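Local coordinates for glucose-inhibited division protein A-related protein, probable oxidoreductase (Thermus thermophilus, PDB 2CUL), which binds flavin-adenine dinucleotide in a Rossmann-type fold and is probably an oxidoreductase related to the glucose-inhibited division protein A family, at residues A[11-16]-A[39-43]; A[51-56]-A[213-218]. All coordinates share one frame; numbering follows the deposited sequence.

Contact 1: A[11-16]-A[39-43]; sequences AGFSGA and VMMPF. With FAD (flavin-adenine dinucleotide), chain B.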
loop_
_atom_site.group_PDB
_atom_site.type_symbol
_atom_site.label_atom_id
_atom_site.label_comp_id
_atom_site.label_asym_id
_atom_site.label_seq_id
_atom_site.Cartn_x
_atom_site.Cartn_y
_atom_site.Cartn_z
ATOM N N ALA A 11 -3.181 3.027 1.067
ATOM C CA ALA A 11 -3.146 3.476 2.454
ATOM C C ALA A 11 -3.350 2.319 3.420
ATOM O O ALA A 11 -4.164 2.403 4.346
ATOM C CB ALA A 11 -4.215 4.540 2.680
ATOM N N GLY A 12 -2.608 1.242 3.194
ATOM C CA GLY A 12 -2.704 0.076 4.049
ATOM C C GLY A 12 -1.594 0.070 5.082
ATOM O O GLY A 12 -0.945 1.089 5.318
ATOM N N PHE A 13 -1.353 -1.083 5.690
ATOM C CA PHE A 13 -0.333 -1.169 6.726
ATOM C C PHE A 13 1.067 -0.724 6.323
ATOM O O PHE A 13 1.743 -0.063 7.106
ATOM C CB PHE A 13 -0.314 -2.581 7.314
ATOM C CG PHE A 13 -1.513 -2.875 8.171
ATOM C CD1 PHE A 13 -1.484 -2.623 9.542
ATOM C CD2 PHE A 13 -2.698 -3.332 7.598
ATOM C CE1 PHE A 13 -2.619 -2.820 10.328
ATOM C CE2 PHE A 13 -3.840 -3.531 8.377
ATOM C CZ PHE A 13 -3.799 -3.274 9.743
ATOM N N SER A 14 1.506 -1.052 5.110
ATOM C CA SER A 14 2.843 -0.638 4.694
ATOM C C SER A 14 2.854 0.785 4.141
ATOM O O SER A 14 3.720 1.580 4.487
ATOM C CB SER A 14 3.418 -1.608 3.648
ATOM O OG SER A 14 2.637 -1.637 2.463
ATOM N N GLY A 15 1.884 1.100 3.288
ATOM C CA GLY A 15 1.814 2.424 2.692
ATOM C C GLY A 15 1.543 3.545 3.676
ATOM O O GLY A 15 2.172 4.599 3.609
ATOM N N ALA A 16 0.600 3.328 4.585
ATOM C CA ALA A 16 0.276 4.348 5.579
ATOM C C ALA A 16 1.432 4.540 6.560
ATOM O O ALA A 16 1.701 5.660 6.999
ATOM C CB ALA A 16 -0.995 3.964 6.328
ATOM N N VAL A 39 -9.012 2.459 4.598
ATOM C CA VAL A 39 -7.686 2.841 5.075
ATOM C C VAL A 39 -7.280 2.024 6.299
ATOM O O VAL A 39 -7.990 1.998 7.297
ATOM C CB VAL A 39 -7.644 4.343 5.453
ATOM C CG1 VAL A 39 -6.339 4.681 6.154
ATOM C CG2 VAL A 39 -7.803 5.187 4.206
ATOM N N MET A 40 -6.135 1.352 6.217
ATOM C CA MET A 40 -5.637 0.558 7.340
ATOM C C MET A 40 -6.634 -0.465 7.878
ATOM O O MET A 40 -6.658 -0.736 9.079
ATOM C CB MET A 40 -5.211 1.490 8.475
ATOM C CG MET A 40 -3.952 2.276 8.201
ATOM S SD MET A 40 -2.492 1.241 8.344
ATOM C CE MET A 40 -2.311 1.164 10.147
ATOM N N MET A 41 -7.444 -1.039 6.997
ATOM C CA MET A 41 -8.419 -2.041 7.409
ATOM C C MET A 41 -7.725 -3.379 7.654
ATOM O O MET A 41 -7.001 -3.872 6.796
ATOM C CB MET A 41 -9.482 -2.228 6.320
ATOM C CG MET A 41 -10.613 -3.178 6.710
ATOM S SD MET A 41 -11.610 -2.536 8.074
ATOM C CE MET A 41 -12.555 -1.261 7.191
ATOM N N PRO A 42 -7.927 -3.976 8.836
ATOM C CA PRO A 42 -7.288 -5.264 9.117
ATOM C C PRO A 42 -8.122 -6.424 8.588
ATOM O O PRO A 42 -9.249 -6.244 8.119
ATOM C CB PRO A 42 -7.244 -5.320 10.651
ATOM C CG PRO A 42 -7.582 -3.908 11.110
ATOM C CD PRO A 42 -8.526 -3.411 10.057
ATOM N N PHE A 43 -7.543 -7.615 8.662
ATOM C CA PHE A 43 -8.245 -8.839 8.316
ATOM C C PHE A 43 -8.646 -9.230 9.739
ATOM O O PHE A 43 -9.740 -8.889 10.188
ATOM C CB PHE A 43 -7.284 -9.851 7.696
ATOM C CG PHE A 43 -7.014 -9.613 6.234
ATOM C CD1 PHE A 43 -7.892 -10.090 5.264
ATOM C CD2 PHE A 43 -5.873 -8.933 5.825
ATOM C CE1 PHE A 43 -7.633 -9.897 3.904
ATOM C CE2 PHE A 43 -5.602 -8.735 4.470
ATOM C CZ PHE A 43 -6.484 -9.219 3.507
HETATM P PA FAD B . -3.073 -3.488 2.529
HETATM O O1A FAD B . -4.020 -4.464 1.968
HETATM O O2A FAD B . -3.073 -3.219 3.990
HETATM O O5B FAD B . -3.268 -2.084 1.797
HETATM C C5B FAD B . -3.310 -2.017 0.370
HETATM C C4B FAD B . -4.049 -0.727 0.035
HETATM O O4B FAD B . -3.812 -0.458 -1.347
HETATM C C3B FAD B . -5.579 -0.804 0.209
HETATM O O3B FAD B . -6.082 0.282 0.958
HETATM C C2B FAD B . -6.079 -0.842 -1.204
HETATM O O2B FAD B . -7.408 -0.419 -1.400
HETATM C C1B FAD B . -5.028 0.004 -1.917
HETATM N N9A FAD B . -4.945 -0.197 -3.362
HETATM C C8A FAD B . -4.677 -1.373 -4.023
HETATM N N7A FAD B . -4.669 -1.219 -5.342
HETATM C C5A FAD B . -4.943 0.121 -5.535
HETATM C C6A FAD B . -5.071 0.900 -6.710
HETATM N N6A FAD B . -4.929 0.417 -7.931
HETATM N N1A FAD B . -5.358 2.247 -6.553
HETATM C C2A FAD B . -5.510 2.777 -5.292
HETATM N N3A FAD B . -5.400 2.080 -4.130
HETATM C C4A FAD B . -5.118 0.761 -4.307
HETATM N N1 FAD B . -1.501 -10.312 8.546
HETATM C C2 FAD B . -1.739 -10.298 9.901
HETATM O O2 FAD B . -0.926 -9.850 10.673
HETATM N N3 FAD B . -2.955 -10.815 10.373
HETATM C C4 FAD B . -3.939 -11.347 9.568
HETATM O O4 FAD B . -5.000 -11.791 10.057
HETATM C C4X FAD B . -3.692 -11.365 8.179
HETATM N N5 FAD B . -4.633 -11.894 7.305
HETATM C C5X FAD B . -4.397 -11.915 5.943
HETATM C C6 FAD B . -5.358 -12.451 5.086
HETATM C C7 FAD B . -5.178 -12.494 3.690
HETATM C C7M FAD B . -6.262 -13.084 2.822
HETATM C C8 FAD B . -3.954 -11.962 3.146
HETATM C C8M FAD B . -3.685 -11.961 1.665
HETATM C C9 FAD B . -2.965 -11.420 4.003
HETATM C C9A FAD B . -3.158 -11.381 5.409
HETATM N N10 FAD B . -2.182 -10.838 6.318
HETATM C C10 FAD B . -2.448 -10.832 7.699
HETATM C "C1'" FAD B . -0.856 -10.280 5.833
HETATM C "C2'" FAD B . -0.644 -8.749 5.825
HETATM O "O2'" FAD B . -0.412 -8.305 7.135
HETATM C "C3'" FAD B . -1.845 -7.981 5.236
HETATM O "O3'" FAD B . -2.115 -8.394 3.897
HETATM C "C4'" FAD B . -1.620 -6.457 5.185
HETATM O "O4'" FAD B . -2.841 -5.770 4.923
HETATM C "C5'" FAD B . -0.572 -6.143 4.099
HETATM O "O5'" FAD B . -0.315 -4.730 4.074
HETATM P P FAD B . -0.195 -3.905 2.725
HETATM O O1P FAD B . 0.117 -2.534 3.160
HETATM O O2P FAD B . 0.787 -4.550 1.789
HETATM O O3P FAD B . -1.615 -3.985 2.051
#
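Ala11 and Gly12 run beside Val39 and Met40, with the CA atoms of Gly12 and Met40 4.4 Å apart, and one backbone hydrogen bond ties the two segments: Met40 N donates to Ala11 O over 2.9 Å, in the carbonyl plane. Residues 11-16 make the turn before helix 13-24 and the start of that helix in a Rossmann-type dinucleotide-binding fold, and Gly12 and Gly15 fit its GxGxxG pattern. Gly12 lies so close to the cofactor that a CB on it would run into FAD O5B, consistent with a glycine at this position. The amide of Phe13 reaches FAD O2A, while Ser14 grips FAD O1P twice, through N at a nearly straight 170° and through OG, so that the pyrophosphate is held at the start of the helix, whose dipole may add to the binding.

Met40 and Phe13 carry much of the apolar contact. In Met40, chi1 (-71°) and chi2 (-75°) place SD over one face of the Phe13 ring, 4.4 Å from the centroid and displaced toward the rim, a Met-aromatic contact. The same sulfur touches Ala16 CB at 3.7 Å, and the bend at chi3 lays the terminal CE alongside CD1 and CE1 of the ring. At the ring's edge, near its plane, lie Met41 O and Pro42 CA; Tyr213 stacks with the same ring, and Leu56 and Met216 also pack on it. Farther back, Ala11 CB nestles against both methyl groups of Val39. The loop ends at the flavin, where Phe43 lays one ring face on the isoalloxazine, FAD C6 standing over its centre and Phe43 CD2 coming to 3.3 Å from FAD C5X.

Contact 2: A[51-56]-A[213-218]; sequences PPGSLL and YARMSE. With FAD (flavin-adenine dinucleotide), chain B.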
loop_
_atom_site.group_PDB
_atom_site.type_symbol
_atom_site.label_atom_id
_atom_site.label_comp_id
_atom_site.label_asym_id
_atom_site.label_seq_id
_atom_site.Cartn_x
_atom_site.Cartn_y
_atom_site.Cartn_z
ATOM N N PRO A 51 5.636 -2.483 16.226
ATOM C CA PRO A 51 6.901 -1.745 16.153
ATOM C C PRO A 51 6.775 -0.499 17.028
ATOM O O PRO A 51 5.795 0.233 16.931
ATOM C CB PRO A 51 7.009 -1.397 14.672
ATOM C CG PRO A 51 6.300 -2.542 14.001
ATOM C CD PRO A 51 5.078 -2.710 14.880
ATOM N N PRO A 52 7.763 -0.244 17.899
ATOM C CA PRO A 52 7.704 0.932 18.774
ATOM C C PRO A 52 7.472 2.269 18.065
ATOM O O PRO A 52 8.157 2.601 17.097
ATOM C CB PRO A 52 9.048 0.885 19.495
ATOM C CG PRO A 52 9.317 -0.588 19.591
ATOM C CD PRO A 52 8.948 -1.065 18.203
ATOM N N GLY A 53 6.491 3.024 18.557
ATOM C CA GLY A 53 6.174 4.330 18.001
ATOM C C GLY A 53 5.524 4.355 16.631
ATOM O O GLY A 53 5.320 5.426 16.061
ATOM N N SER A 54 5.184 3.185 16.105
ATOM C CA SER A 54 4.569 3.090 14.784
ATOM C C SER A 54 3.113 3.531 14.753
ATOM O O SER A 54 2.451 3.617 15.785
ATOM C CB SER A 54 4.646 1.650 14.275
ATOM O OG SER A 54 3.929 0.773 15.134
ATOM N N LEU A 55 2.623 3.808 13.549
ATOM C CA LEU A 55 1.231 4.190 13.361
ATOM C C LEU A 55 0.402 2.992 13.813
ATOM O O LEU A 55 -0.660 3.144 14.411
ATOM C CB LEU A 55 0.952 4.476 11.883
ATOM C CG LEU A 55 -0.515 4.659 11.495
ATOM C CD1 LEU A 55 -1.073 5.919 12.141
ATOM C CD2 LEU A 55 -0.632 4.744 9.978
ATOM N N LEU A 56 0.904 1.797 13.517
ATOM C CA LEU A 56 0.229 0.561 13.894
ATOM C C LEU A 56 0.020 0.505 15.410
ATOM O O LEU A 56 -1.077 0.208 15.881
ATOM C CB LEU A 56 1.052 -0.647 13.422
ATOM C CG LEU A 56 0.627 -2.034 13.912
ATOM C CD1 LEU A 56 -0.817 -2.314 13.523
ATOM C CD2 LEU A 56 1.566 -3.085 13.317
ATOM N N TYR A 213 1.121 -7.891 9.960
ATOM C CA TYR A 213 0.968 -6.456 10.203
ATOM C C TYR A 213 2.254 -5.769 10.641
ATOM O O TYR A 213 2.633 -4.746 10.080
ATOM C CB TYR A 213 -0.116 -6.183 11.253
ATOM C CG TYR A 213 -1.495 -6.712 10.918
ATOM C CD1 TYR A 213 -2.052 -6.544 9.649
ATOM C CD2 TYR A 213 -2.255 -7.365 11.889
ATOM C CE1 TYR A 213 -3.336 -7.019 9.357
ATOM C CE2 TYR A 213 -3.530 -7.840 11.613
ATOM C CZ TYR A 213 -4.065 -7.669 10.350
ATOM O OH TYR A 213 -5.316 -8.177 10.087
ATOM N N ALA A 214 2.921 -6.323 11.649
ATOM C CA ALA A 214 4.154 -5.724 12.149
ATOM C C ALA A 214 5.236 -5.651 11.080
ATOM O O ALA A 214 5.980 -4.676 11.011
ATOM C CB ALA A 214 4.663 -6.506 13.362
ATOM N N ARG A 215 5.321 -6.685 10.247
ATOM C CA ARG A 215 6.311 -6.728 9.177
ATOM C C ARG A 215 5.999 -5.633 8.161
ATOM O O ARG A 215 6.898 -4.948 7.670
ATOM C CB ARG A 215 6.281 -8.096 8.496
ATOM C CG ARG A 215 7.343 -8.290 7.430
ATOM C CD ARG A 215 8.703 -8.577 8.044
ATOM N NE ARG A 215 9.712 -8.829 7.019
ATOM C CZ ARG A 215 10.905 -9.360 7.259
ATOM N NH1 ARG A 215 11.248 -9.699 8.495
ATOM N NH2 ARG A 215 11.759 -9.552 6.262
ATOM N N MET A 216 4.717 -5.475 7.841
ATOM C CA MET A 216 4.291 -4.446 6.895
ATOM C C MET A 216 4.690 -3.084 7.443
ATOM O O MET A 216 5.214 -2.236 6.719
ATOM C CB MET A 216 2.775 -4.491 6.702
ATOM C CG MET A 216 2.255 -5.779 6.081
ATOM S SD MET A 216 2.897 -6.081 4.411
ATOM C CE MET A 216 4.136 -7.344 4.763
ATOM N N SER A 217 4.438 -2.884 8.731
ATOM C CA SER A 217 4.770 -1.632 9.399
ATOM C C SER A 217 6.279 -1.390 9.415
ATOM O O SER A 217 6.737 -0.289 9.110
ATOM C CB SER A 217 4.225 -1.649 10.831
ATOM O OG SER A 217 4.638 -0.497 11.546
ATOM N N GLU A 218 7.052 -2.414 9.775
ATOM C CA GLU A 218 8.506 -2.282 9.811
ATOM C C GLU A 218 9.039 -1.956 8.421
ATOM O O GLU A 218 9.955 -1.146 8.271
ATOM C CB GLU A 218 9.143 -3.573 10.329
ATOM C CG GLU A 218 8.676 -3.937 11.722
ATOM C CD GLU A 218 9.125 -5.318 12.156
ATOM O OE1 GLU A 218 9.264 -6.204 11.284
ATOM O OE2 GLU A 218 9.320 -5.519 13.373
HETATM P PA FAD B . -3.073 -3.488 2.529
HETATM O O1A FAD B . -4.020 -4.464 1.968
HETATM O O2A FAD B . -3.073 -3.219 3.990
HETATM O O5B FAD B . -3.268 -2.084 1.797
HETATM C C5B FAD B . -3.310 -2.017 0.370
HETATM C C4B FAD B . -4.049 -0.727 0.035
HETATM O O4B FAD B . -3.812 -0.458 -1.347
HETATM C C3B FAD B . -5.579 -0.804 0.209
HETATM O O3B FAD B . -6.082 0.282 0.958
HETATM C C2B FAD B . -6.079 -0.842 -1.204
HETATM O O2B FAD B . -7.408 -0.419 -1.400
HETATM C C1B FAD B . -5.028 0.004 -1.917
HETATM N N9A FAD B . -4.945 -0.197 -3.362
HETATM C C8A FAD B . -4.677 -1.373 -4.023
HETATM N N7A FAD B . -4.669 -1.219 -5.342
HETATM C C5A FAD B . -4.943 0.121 -5.535
HETATM C C6A FAD B . -5.071 0.900 -6.710
HETATM N N6A FAD B . -4.929 0.417 -7.931
HETATM N N1A FAD B . -5.358 2.247 -6.553
HETATM C C2A FAD B . -5.510 2.777 -5.292
HETATM N N3A FAD B . -5.400 2.080 -4.130
HETATM C C4A FAD B . -5.118 0.761 -4.307
HETATM N N1 FAD B . -1.501 -10.312 8.546
HETATM C C2 FAD B . -1.739 -10.298 9.901
HETATM O O2 FAD B . -0.926 -9.850 10.673
HETATM N N3 FAD B . -2.955 -10.815 10.373
HETATM C C4 FAD B . -3.939 -11.347 9.568
HETATM O O4 FAD B . -5.000 -11.791 10.057
HETATM C C4X FAD B . -3.692 -11.365 8.179
HETATM N N5 FAD B . -4.633 -11.894 7.305
HETATM C C5X FAD B . -4.397 -11.915 5.943
HETATM C C6 FAD B . -5.358 -12.451 5.086
HETATM C C7 FAD B . -5.178 -12.494 3.690
HETATM C C7M FAD B . -6.262 -13.084 2.822
HETATM C C8 FAD B . -3.954 -11.962 3.146
HETATM C C8M FAD B . -3.685 -11.961 1.665
HETATM C C9 FAD B . -2.965 -11.420 4.003
HETATM C C9A FAD B . -3.158 -11.381 5.409
HETATM N N10 FAD B . -2.182 -10.838 6.318
HETATM C C10 FAD B . -2.448 -10.832 7.699
HETATM C "C1'" FAD B . -0.856 -10.280 5.833
HETATM C "C2'" FAD B . -0.644 -8.749 5.825
HETATM O "O2'" FAD B . -0.412 -8.305 7.135
HETATM C "C3'" FAD B . -1.845 -7.981 5.236
HETATM O "O3'" FAD B . -2.115 -8.394 3.897
HETATM C "C4'" FAD B . -1.620 -6.457 5.185
HETATM O "O4'" FAD B . -2.841 -5.770 4.923
HETATM C "C5'" FAD B . -0.572 -6.143 4.099
HETATM O "O5'" FAD B . -0.315 -4.730 4.074
HETATM P P FAD B . -0.195 -3.905 2.725
HETATM O O1P FAD B . 0.117 -2.534 3.160
HETATM O O2P FAD B . 0.787 -4.550 1.789
HETATM O O3P FAD B . -1.615 -3.985 2.051
#
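No hydrogen bond crosses between Pro51-Leu56 and the first turns of helix 213-230, although two serines meet there: Ser217 OG comes against Ser54 CB, an apolar atom, at 3.5 Å. Each hydroxyl is engaged elsewhere. The segment 51-56 is a type II beta turn, Pro51 to Ser54, leading straight into helix 55-59 with Ser54 as its N-cap. Pro51 O takes both Ser54 N and Ser54 OG, the latter at 2.6 Å on a lone pair, and Ser54 OG also caps Glu57 N. Ser217 OG, anti to its own N (chi1 175°), is directed to Glu17 of helix 13-24, whose carboxylate also receives the amides of Leu55 and Leu56.

The rest of the contact is mostly carbon against helix backbone and short side chains. Pro51 packs CG and CD against helix 213-230, CG meeting Ser217 OG at 3.6 Å and CD lying near Ala214 CB. Leu56 sends its CD2 branch onto the helix backbone at Tyr213 O and against the CB atoms of Tyr213 and Ser217.

At the N-terminal end of helix 213-230, Tyr213 N donates to FAD O2 over 2.9 Å, and the same oxygen stands over one face of the Tyr213 ring, offset toward its rim. Tyr213 OH is bonded to Leu44 O and Phe43 N. A leucine here, lacking ring and hydroxyl, would probably leave Phe43 N and Leu44 O without their polar partner and the flavin carbonyl without the ring it lies against. Almost a turn farther on, Met216 bends against the ribityl-phosphate link, its CG 3.4 Å from FAD O5'.

In the fold
Contact 1 closes along the chain before contact 2 opens, yet their centres lie about 11 Å apart and both touch FAD, a worked example of a cofactor site assembled from distant pieces of chain. Contact 1 is deeply buried, joining the start of helix 13-24 to the loop that follows strand 29-33. Contact 2, farther from the centre of the chain, brings the turn leading into helix 55-59, with its first residues, against the C-terminal helix 213-230, 157 residues on. Tyr213 joins the two contacts. Helix 13-24 thus has neighbours from both, and elements from early and late in the chain both line the FAD site.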